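Local structure of GDP-mannose-dependent alpha-(1-6)-phosphatidylinositol monomannoside mannosyltransferase (Corynebacterium glutamicum, 3OKP) at residues I147-Y150 and T151-R154; R371-N374 and I375-E379; E241-L244 and R245-T249; V331-L334 and S335-I339. The protein is a mannosyltransferase with the two-domain GT-B glycosyltransferase fold, modelled with guanosine-5'-diphosphate-alpha-D-mannose bound. All blocks are in the same frame, centred on the assembly; numbering follows the deposited sequence.

Contact 1. Residues I147-Y150 and T151-R154; sequences ISQY and TLRR
S148 OG takes part in two hydrogen bonds. T151 N donates to S148 OG at 3.3 Å and 167°, and the hydroxyl donates to G291 O. S148 is the N-cap of helix 149-159, and the T151 N bond is its capping bond. L152 N donates to S148 O at 3.1 Å, nearly straight at 172°. T151 OG1 also lies 3.0 Å from S148 O, and a water joins it to I147 N. This is the first turn of the helix in a beta-alpha-beta unit, between strands 143-146 and 164-167 of the N-terminal domain. G291, G286 and E316, which takes the N-H groups of Q149 and Y150, belong to the C-terminal part of the chain, so this helix end meets the other domain. The I147 side chain is about 8 Å from the bound guanosine-5'-diphosphate-alpha-D-mannose. With CG anti to the backbone N (chi1 178°), Y150 runs alongside R154. R154 CG sits over one ring face, 4.1 Å from the Y150 ring centroid, as a CH-pi contact. The R154 chain then bends twice and brings NH1 to Y150 OH at 2.8 Å. The hydroxyl lies in the guanidinium plane, with the ring nearly perpendicular to it. R154 NH1 also bonds G286 O.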
loop_
_atom_site.group_PDB
_atom_site.type_symbol
_atom_site.label_atom_id
_atom_site.label_comp_id
_atom_site.label_asym_id
_atom_site.label_seq_id
_atom_site.Cartn_x
_atom_site.Cartn_y
_atom_site.Cartn_z
ATOM N N ILE A 147 -4.313 0.243 8.563
ATOM C CA ILE A 147 -3.830 1.010 7.406
ATOM C C ILE A 147 -4.678 2.250 7.061
ATOM O O ILE A 147 -4.157 3.229 6.524
ATOM C CB ILE A 147 -3.623 0.111 6.146
ATOM C CG1 ILE A 147 -4.961 -0.421 5.613
ATOM C CG2 ILE A 147 -2.638 -1.028 6.455
ATOM C CD1 ILE A 147 -4.887 -1.031 4.215
ATOM N N SER A 148 -5.973 2.202 7.371
ATOM C CA SER A 148 -6.873 3.330 7.112
ATOM C C SER A 148 -8.008 3.403 8.130
ATOM O O SER A 148 -8.345 2.406 8.771
ATOM C CB SER A 148 -7.451 3.247 5.694
ATOM O OG SER A 148 -8.173 2.041 5.500
ATOM N N GLN A 149 -8.595 4.590 8.270
ATOM C CA GLN A 149 -9.772 4.770 9.115
ATOM C C GLN A 149 -10.932 3.914 8.616
ATOM O O GLN A 149 -11.770 3.473 9.407
ATOM C CB GLN A 149 -10.186 6.243 9.179
ATOM C CG GLN A 149 -9.185 7.153 9.895
ATOM C CD GLN A 149 -8.962 6.781 11.360
ATOM O OE1 GLN A 149 -7.845 6.882 11.870
ATOM N NE2 GLN A 149 -10.023 6.352 12.039
ATOM N N TYR A 150 -10.964 3.675 7.304
ATOM C CA TYR A 150 -11.953 2.784 6.704
ATOM C C TYR A 150 -11.860 1.354 7.239
ATOM O O TYR A 150 -12.857 0.809 7.719
ATOM C CB TYR A 150 -11.852 2.772 5.173
ATOM C CG TYR A 150 -12.836 1.811 4.546
ATOM C CD1 TYR A 150 -14.157 2.192 4.323
ATOM C CD2 TYR A 150 -12.456 0.509 4.202
ATOM C CE1 TYR A 150 -15.074 1.315 3.761
ATOM C CE2 TYR A 150 -13.369 -0.380 3.640
ATOM C CZ TYR A 150 -14.676 0.032 3.423
ATOM O OH TYR A 150 -15.594 -0.832 2.867
ATOM N N THR A 151 -10.675 0.747 7.147
ATOM C CA THR A 151 -10.494 -0.636 7.607
ATOM C C THR A 151 -10.774 -0.753 9.100
ATOM O O THR A 151 -11.425 -1.708 9.537
ATOM C CB THR A 151 -9.098 -1.228 7.268
ATOM O OG1 THR A 151 -8.065 -0.456 7.894
ATOM C CG2 THR A 151 -8.877 -1.272 5.758
ATOM N N LEU A 152 -10.308 0.234 9.868
ATOM C CA LEU A 152 -10.595 0.309 11.301
ATOM C C LEU A 152 -12.095 0.251 11.603
ATOM O O LEU A 152 -12.526 -0.532 12.449
ATOM C CB LEU A 152 -9.972 1.563 11.932
ATOM C CG LEU A 152 -10.169 1.716 13.449
ATOM C CD1 LEU A 152 -9.471 0.588 14.214
ATOM C CD2 LEU A 152 -9.703 3.072 13.945
ATOM N N ARG A 153 -12.885 1.069 10.908
ATOM C CA ARG A 153 -14.340 1.068 11.091
ATOM C C ARG A 153 -14.957 -0.311 10.824
ATOM O O ARG A 153 -15.867 -0.736 11.541
ATOM C CB ARG A 153 -15.005 2.131 10.212
ATOM C CG ARG A 153 -16.510 2.280 10.452
ATOM C CD ARG A 153 -17.114 3.456 9.690
ATOM N NE ARG A 153 -17.220 3.211 8.252
ATOM C CZ ARG A 153 -16.414 3.745 7.338
ATOM N NH1 ARG A 153 -15.428 4.561 7.703
ATOM N NH2 ARG A 153 -16.594 3.467 6.054
ATOM N N ARG A 154 -14.450 -1.002 9.804
ATOM C CA ARG A 154 -14.976 -2.312 9.413
ATOM C C ARG A 154 -14.749 -3.414 10.458
ATOM O O ARG A 154 -15.604 -4.288 10.625
ATOM C CB ARG A 154 -14.406 -2.756 8.055
ATOM C CG ARG A 154 -14.753 -1.864 6.843
ATOM C CD ARG A 154 -16.243 -1.861 6.470
ATOM N NE ARG A 154 -16.784 -3.205 6.253
ATOM C CZ ARG A 154 -16.908 -3.802 5.069
ATOM N NH1 ARG A 154 -16.531 -3.189 3.953
ATOM N NH2 ARG A 154 -17.417 -5.025 5.002
HETATM O O HOH W 1 -5.886 -2.383 8.257
#

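Contact 2. Residues R371-N374 and I375-E379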
loop_
_atom_site.group_PDB
_atom_site.type_symbol
_atom_site.label_atom_id
_atom_site.label_comp_id
_atom_site.label_asym_id
_atom_site.label_seq_id
_atom_site.Cartn_x
_atom_site.Cartn_y
_atom_site.Cartn_z
ATOM N N ARG A 371 6.756 6.987 13.339
ATOM C CA ARG A 371 5.542 6.414 13.927
ATOM C C ARG A 371 5.793 5.025 14.512
ATOM O O ARG A 371 5.332 4.724 15.614
ATOM C CB ARG A 371 4.407 6.340 12.901
ATOM C CG ARG A 371 3.751 7.673 12.563
ATOM C CD ARG A 371 2.470 7.424 11.784
ATOM N NE ARG A 371 1.816 8.650 11.337
ATOM C CZ ARG A 371 0.653 8.683 10.687
ATOM N NH1 ARG A 371 0.009 7.557 10.409
ATOM N NH2 ARG A 371 0.130 9.843 10.317
ATOM N N LEU A 372 6.518 4.183 13.773
ATOM C CA LEU A 372 6.854 2.841 14.253
ATOM C C LEU A 372 7.784 2.896 15.464
ATOM O O LEU A 372 7.609 2.139 16.421
ATOM C CB LEU A 372 7.462 1.975 13.141
ATOM C CG LEU A 372 7.820 0.532 13.534
ATOM C CD1 LEU A 372 6.591 -0.252 14.010
ATOM C CD2 LEU A 372 8.518 -0.202 12.399
ATOM N N THR A 373 8.763 3.798 15.417
ATOM C CA THR A 373 9.696 3.987 16.528
ATOM C C THR A 373 8.938 4.325 17.814
ATOM O O THR A 373 9.214 3.749 18.869
ATOM C CB THR A 373 10.758 5.064 16.203
ATOM O OG1 THR A 373 11.469 4.682 15.021
ATOM C CG2 THR A 373 11.761 5.221 17.350
ATOM N N ASN A 374 7.967 5.233 17.709
ATOM C CA ASN A 374 7.137 5.622 18.849
ATOM C C ASN A 374 6.356 4.458 19.457
ATOM O O ASN A 374 6.214 4.374 20.677
ATOM C CB ASN A 374 6.184 6.758 18.465
ATOM C CG ASN A 374 6.911 8.062 18.175
ATOM O OD1 ASN A 374 8.092 8.224 18.501
ATOM N ND2 ASN A 374 6.208 9.003 17.556
ATOM N N ILE A 375 5.864 3.561 18.602
ATOM C CA ILE A 375 5.152 2.367 19.050
ATOM C C ILE A 375 6.107 1.395 19.755
ATOM O O ILE A 375 5.820 0.926 20.860
ATOM C CB ILE A 375 4.414 1.659 17.877
ATOM C CG1 ILE A 375 3.358 2.592 17.265
ATOM C CG2 ILE A 375 3.768 0.351 18.341
ATOM C CD1 ILE A 375 2.801 2.126 15.924
ATOM N N LEU A 376 7.245 1.119 19.124
ATOM C CA LEU A 376 8.197 0.134 19.638
ATOM C C LEU A 376 9.040 0.619 20.823
ATOM O O LEU A 376 9.522 -0.194 21.615
ATOM C CB LEU A 376 9.109 -0.374 18.513
ATOM C CG LEU A 376 8.453 -1.073 17.313
ATOM C CD1 LEU A 376 9.500 -1.442 16.277
ATOM C CD2 LEU A 376 7.663 -2.305 17.745
ATOM N N GLN A 377 9.210 1.932 20.950
ATOM C CA GLN A 377 10.100 2.484 21.977
ATOM C C GLN A 377 9.397 3.106 23.182
ATOM O O GLN A 377 10.046 3.403 24.186
ATOM C CB GLN A 377 11.104 3.475 21.368
ATOM C CG GLN A 377 12.111 2.844 20.406
ATOM C CD GLN A 377 12.849 1.653 21.005
ATOM O OE1 GLN A 377 13.204 1.650 22.184
ATOM N NE2 GLN A 377 13.083 0.635 20.187
ATOM N N SER A 378 8.081 3.299 23.090
ATOM C CA SER A 378 7.316 3.822 24.222
ATOM C C SER A 378 7.141 2.757 25.304
ATOM O O SER A 378 7.032 1.566 25.003
ATOM C CB SER A 378 5.953 4.362 23.772
ATOM O OG SER A 378 5.150 3.338 23.211
ATOM N N GLU A 379 7.139 3.194 26.561
ATOM C CA GLU A 379 6.883 2.302 27.689
ATOM C C GLU A 379 5.450 1.773 27.609
ATOM O O GLU A 379 4.532 2.534 27.288
ATOM C CB GLU A 379 7.108 3.030 29.017
#
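The flat carbonyl group of N374 is met in its own plane by the S378 hydroxyl. S378 OG donates to N374 O at 2.9 Å. The S378 torsion (chi1 62°) sets OG between its backbone N and carbonyl carbon, and from there it turns back to the last turn of the helix. S378 N reaches the same oxygen only weakly, so N374 O has two donors from one residue. S378 is also the first residue to leave helical backbone angles. In the two preceding backbone bonds, L376 N donates to L372 O at 2.9 Å and Q377 N to T373 O at 2.8 Å. The second of these bonds is the more bent, at 136°. The side chains follow the same i to i+4 spacing. L376 CD1 packs on L372 CG at 3.8 Å, the two leucines crossing at a slant. T373 CG2 meets Q377 CG at 3.9 Å. The polar end of Q377 turns to another partner, R5 N, and T373 OG1 is bonded to G369 O. I375 lays CG1 against R371 O at 3.3 Å. As in GT-B glycosyltransferases, the chain's last helix crosses back to the N-terminal domain. This is the C-terminal end of that helix, 365-377, which packs on the domain's sheet at strand 112-116. I375 and L376 rest on I114, and L372 and L376 touch Q32. K112 NZ bonds I375 O and S378 O, and N89 ND2 bonds L376 O.

Contact 3. Residues E241-L244 and R245-T249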
loop_
_atom_site.group_PDB
_atom_site.type_symbol
_atom_site.label_atom_id
_atom_site.label_comp_id
_atom_site.label_asym_id
_atom_site.label_seq_id
_atom_site.Cartn_x
_atom_site.Cartn_y
_atom_site.Cartn_z
ATOM N N GLU A 241 -7.727 -7.419 -18.501
ATOM C CA GLU A 241 -7.112 -6.803 -19.689
ATOM C C GLU A 241 -7.945 -6.937 -20.971
ATOM O O GLU A 241 -8.175 -5.945 -21.669
ATOM C CB GLU A 241 -5.700 -7.360 -19.927
ATOM C CG GLU A 241 -4.895 -6.589 -20.980
ATOM C CD GLU A 241 -3.706 -7.368 -21.530
ATOM O OE1 GLU A 241 -3.102 -8.175 -20.788
ATOM O OE2 GLU A 241 -3.369 -7.169 -22.714
ATOM N N SER A 242 -8.390 -8.156 -21.274
ATOM C CA SER A 242 -9.150 -8.422 -22.501
ATOM C C SER A 242 -10.452 -7.619 -22.561
ATOM O O SER A 242 -10.839 -7.129 -23.626
ATOM C CB SER A 242 -9.425 -9.920 -22.666
ATOM O OG SER A 242 -10.208 -10.417 -21.594
ATOM N N THR A 243 -11.115 -7.481 -21.413
ATOM C CA THR A 243 -12.326 -6.669 -21.307
ATOM C C THR A 243 -12.019 -5.177 -21.478
ATOM O O THR A 243 -12.770 -4.458 -22.140
ATOM C CB THR A 243 -13.065 -6.920 -19.973
ATOM O OG1 THR A 243 -13.305 -8.326 -19.816
ATOM C CG2 THR A 243 -14.399 -6.185 -19.942
ATOM N N LEU A 244 -10.914 -4.725 -20.887
ATOM C CA LEU A 244 -10.478 -3.332 -21.018
ATOM C C LEU A 244 -10.150 -2.970 -22.470
ATOM O O LEU A 244 -10.527 -1.901 -22.949
ATOM C CB LEU A 244 -9.279 -3.042 -20.106
ATOM C CG LEU A 244 -9.519 -3.056 -18.589
ATOM C CD1 LEU A 244 -8.215 -2.864 -17.827
ATOM C CD2 LEU A 244 -10.548 -2.006 -18.173
ATOM N N ARG A 245 -9.458 -3.872 -23.162
ATOM C CA ARG A 245 -9.127 -3.670 -24.574
ATOM C C ARG A 245 -10.391 -3.576 -25.437
ATOM O O ARG A 245 -10.461 -2.748 -26.346
ATOM C CB ARG A 245 -8.201 -4.779 -25.082
ATOM C CG ARG A 245 -6.779 -4.715 -24.534
ATOM C CD ARG A 245 -5.920 -5.821 -25.135
ATOM N NE ARG A 245 -4.512 -5.736 -24.742
ATOM C CZ ARG A 245 -3.593 -4.996 -25.363
ATOM N NH1 ARG A 245 -3.920 -4.250 -26.413
ATOM N NH2 ARG A 245 -2.340 -4.998 -24.930
ATOM N N ARG A 246 -11.386 -4.411 -25.134
ATOM C CA ARG A 246 -12.665 -4.391 -25.848
ATOM C C ARG A 246 -13.416 -3.079 -25.606
ATOM O O ARG A 246 -13.979 -2.495 -26.532
ATOM C CB ARG A 246 -13.535 -5.586 -25.446
ATOM C CG ARG A 246 -14.613 -5.935 -26.470
ATOM C CD ARG A 246 -15.672 -6.883 -25.910
ATOM N NE ARG A 246 -16.566 -6.209 -24.968
ATOM C CZ ARG A 246 -16.614 -6.450 -23.660
ATOM N NH1 ARG A 246 -15.826 -7.368 -23.112
ATOM N NH2 ARG A 246 -17.464 -5.773 -22.897
ATOM N N LEU A 247 -13.411 -2.624 -24.356
ATOM C CA LEU A 247 -14.007 -1.340 -23.985
ATOM C C LEU A 247 -13.351 -0.166 -24.713
ATOM O O LEU A 247 -14.020 0.803 -25.064
ATOM C CB LEU A 247 -13.923 -1.139 -22.467
ATOM C CG LEU A 247 -15.154 -1.318 -21.561
ATOM C CD1 LEU A 247 -16.283 -2.161 -22.163
ATOM C CD2 LEU A 247 -14.732 -1.861 -20.200
ATOM N N ALA A 248 -12.047 -0.278 -24.953
ATOM C CA ALA A 248 -11.266 0.800 -25.555
ATOM C C ALA A 248 -11.237 0.789 -27.089
ATOM O O ALA A 248 -10.537 1.599 -27.695
ATOM C CB ALA A 248 -9.846 0.790 -24.994
ATOM N N THR A 249 -12.009 -0.109 -27.704
ATOM C CA THR A 249 -11.973 -0.332 -29.160
ATOM C C THR A 249 -12.203 0.933 -29.995
ATOM O O THR A 249 -11.510 1.153 -30.989
ATOM C CB THR A 249 -12.962 -1.443 -29.609
ATOM O OG1 THR A 249 -12.802 -2.597 -28.778
ATOM C CG2 THR A 249 -12.704 -1.850 -31.059
#
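Helix 241-247 is the connection of a beta-alpha-beta unit between strands 231-235 and 255-259, in the C-terminal domain of the GT-B fold. E241 and R245, four residues apart, form an intrahelical salt bridge. The two side chains run side by side and point the same way. E241 has CG anti to its backbone N (chi1 -169°) and stays extended beyond CG. R245 is extended from CG to NE. Together these shapes put R245 NE 2.7 Å from E241 OE2, with a nearly straight N-H at 168°. The oxygen lies in the guanidinium plane and accepts through its anti lone pair, the one facing away from OE1. R245 NH2 adds a weak second bond to the same E241 oxygen at 3.3 Å. The carboxylate and guanidinium planes are turned 52° apart and both nitrogens use OE2, so the pairing is neither flat nor two-pronged. Backbone i to i+4 bonds run beneath. R245 N donates to E241 O at 2.9 Å, R246 N to S242 O, and L247 N to T243 O. A248 N closes the series on L244 O at 3.0 Å, with a bent N-H, as the chain leaves helical angles. T243 and R246 lie alongside each other. The R246 chain bends at chi3, and its NH1 comes within 3.7 Å of T243 CG2. L244 and L247 pack on I217 of helix 213-226. L244 and A248 pack on F257 of strand 255-259, which R245 also touches. L244 also meets L207, which belongs to a loop.

Contact 4. Residues V331-L334 and S335-I339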
loop_
_atom_site.group_PDB
_atom_site.type_symbol
_atom_site.label_atom_id
_atom_site.label_comp_id
_atom_site.label_asym_id
_atom_site.label_seq_id
_atom_site.Cartn_x
_atom_site.Cartn_y
_atom_site.Cartn_z
ATOM N N VAL A 331 -19.721 9.131 -15.371
ATOM C CA VAL A 331 -18.962 9.392 -16.598
ATOM C C VAL A 331 -18.799 10.885 -16.865
ATOM O O VAL A 331 -17.687 11.350 -17.137
ATOM C CB VAL A 331 -19.612 8.717 -17.843
ATOM C CG1 VAL A 331 -18.702 8.840 -19.059
ATOM C CG2 VAL A 331 -19.925 7.250 -17.569
ATOM N N ASP A 332 -19.906 11.624 -16.782
ATOM C CA ASP A 332 -19.905 13.061 -17.043
ATOM C C ASP A 332 -18.984 13.837 -16.106
ATOM O O ASP A 332 -18.239 14.706 -16.557
ATOM C CB ASP A 332 -21.327 13.634 -16.990
ATOM C CG ASP A 332 -22.105 13.394 -18.272
ATOM O OD1 ASP A 332 -21.533 12.844 -19.240
ATOM O OD2 ASP A 332 -23.296 13.760 -18.316
ATOM N N LYS A 333 -19.030 13.517 -14.813
ATOM C CA LYS A 333 -18.202 14.216 -13.826
ATOM C C LYS A 333 -16.715 13.872 -13.976
ATOM O O LYS A 333 -15.861 14.760 -13.905
ATOM C CB LYS A 333 -18.694 13.945 -12.399
ATOM C CG LYS A 333 -17.959 14.720 -11.298
ATOM C CD LYS A 333 -18.201 16.225 -11.369
ATOM C CE LYS A 333 -17.440 16.950 -10.263
ATOM N NZ LYS A 333 -17.681 18.419 -10.270
ATOM N N LEU A 334 -16.420 12.591 -14.192
ATOM C CA LEU A 334 -15.044 12.134 -14.384
ATOM C C LEU A 334 -14.399 12.787 -15.608
ATOM O O LEU A 334 -13.273 13.280 -15.530
ATOM C CB LEU A 334 -14.977 10.602 -14.478
ATOM C CG LEU A 334 -13.615 9.911 -14.658
ATOM C CD1 LEU A 334 -12.601 10.317 -13.587
ATOM C CD2 LEU A 334 -13.793 8.400 -14.674
ATOM N N SER A 335 -15.114 12.796 -16.732
ATOM C CA SER A 335 -14.595 13.431 -17.942
ATOM C C SER A 335 -14.461 14.946 -17.751
ATOM O O SER A 335 -13.473 15.536 -18.181
ATOM C CB SER A 335 -15.439 13.082 -19.173
ATOM O OG SER A 335 -16.753 13.583 -19.053
ATOM N N GLU A 336 -15.442 15.550 -17.079
ATOM C CA GLU A 336 -15.429 16.985 -16.766
ATOM C C GLU A 336 -14.210 17.372 -15.925
ATOM O O GLU A 336 -13.515 18.342 -16.244
ATOM C CB GLU A 336 -16.722 17.387 -16.045
ATOM C CG GLU A 336 -16.869 18.878 -15.773
ATOM C CD GLU A 336 -18.198 19.220 -15.123
ATOM O OE1 GLU A 336 -18.341 18.991 -13.906
ATOM O OE2 GLU A 336 -19.097 19.724 -15.827
ATOM N N LEU A 337 -13.965 16.607 -14.861
ATOM C CA LEU A 337 -12.781 16.771 -14.013
ATOM C C LEU A 337 -11.474 16.647 -14.796
ATOM O O LEU A 337 -10.551 17.437 -14.596
ATOM C CB LEU A 337 -12.802 15.755 -12.861
ATOM C CG LEU A 337 -13.114 16.181 -11.417
ATOM C CD1 LEU A 337 -13.841 17.519 -11.300
ATOM C CD2 LEU A 337 -13.881 15.092 -10.676
ATOM N N LEU A 338 -11.400 15.654 -15.679
ATOM C CA LEU A 338 -10.205 15.444 -16.501
ATOM C C LEU A 338 -9.937 16.614 -17.459
ATOM O O LEU A 338 -8.817 17.121 -17.511
ATOM C CB LEU A 338 -10.277 14.106 -17.248
ATOM C CG LEU A 338 -10.039 12.854 -16.391
ATOM C CD1 LEU A 338 -10.557 11.591 -17.080
ATOM C CD2 LEU A 338 -8.561 12.704 -16.016
ATOM N N ILE A 339 -10.963 17.043 -18.190
ATOM C CA ILE A 339 -10.846 18.175 -19.120
ATOM C C ILE A 339 -10.497 19.474 -18.382
ATOM O O ILE A 339 -9.602 20.212 -18.806
ATOM C CB ILE A 339 -12.137 18.374 -19.957
ATOM C CG1 ILE A 339 -12.412 17.146 -20.838
ATOM C CG2 ILE A 339 -12.041 19.644 -20.820
ATOM C CD1 ILE A 339 -13.864 17.038 -21.308
#
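K333 touches both E336 and L337 on helix 331-342, and backbone hydrogen bonds run beneath them. Of these bonds, L337 N to K333 O is the shortest, at 2.8 Å and 169°. S335 N donates to V331 O, E336 N to D332 O, and L338 N to L334 O, each at about one turn's spacing. The second kind of polar contact is a serine turned back on the helix. S335 OG sits between its backbone N and carbonyl carbon (chi1 64°). It lies 3.1 Å from both V331 O and D332 O, and its one proton can serve either oxygen. The charged contact is loose: K333 NZ and E336 OE1 make a long salt bridge at 3.7 Å. The lysine chain bends at chi2, and the two side chains cross on the slant. Apolar contacts complete the set. K333 CE lies 3.8 Å from L337 CD1, so the aliphatic part of the lysine touches the leucine. L334 CD1 and L338 CD1 approach to 4.2 Å. L334 packs on L216 and A219 of helix 213-226, and S335 on Q222 of the same helix. L334 and S335 thus face that helix, L337 is buried on V326, and D332, K333 and E336 are exposed, as in an amphipathic helix, here in the C-terminal domain of a GT-B glycosyltransferase.

How the contacts relate
From the N terminus the chain passes contact 1, then 3, then 4, then 2. Each closes just one or two turns of a single helix, so none nests in or crosses another. Contact 1 starts a helix beside the seven-stranded parallel sheet of the N-terminal domain. Contacts 3 and 4 lie in the C-terminal domain, with centres about 20 Å apart and helix 213-226 as their common neighbour. Contact 2 then brings the last helix back to the N-terminal domain, and its centre is about 48 Å from that of contact 3. H167 links contacts 1 and 2: it bonds I147 O and R371 NH1.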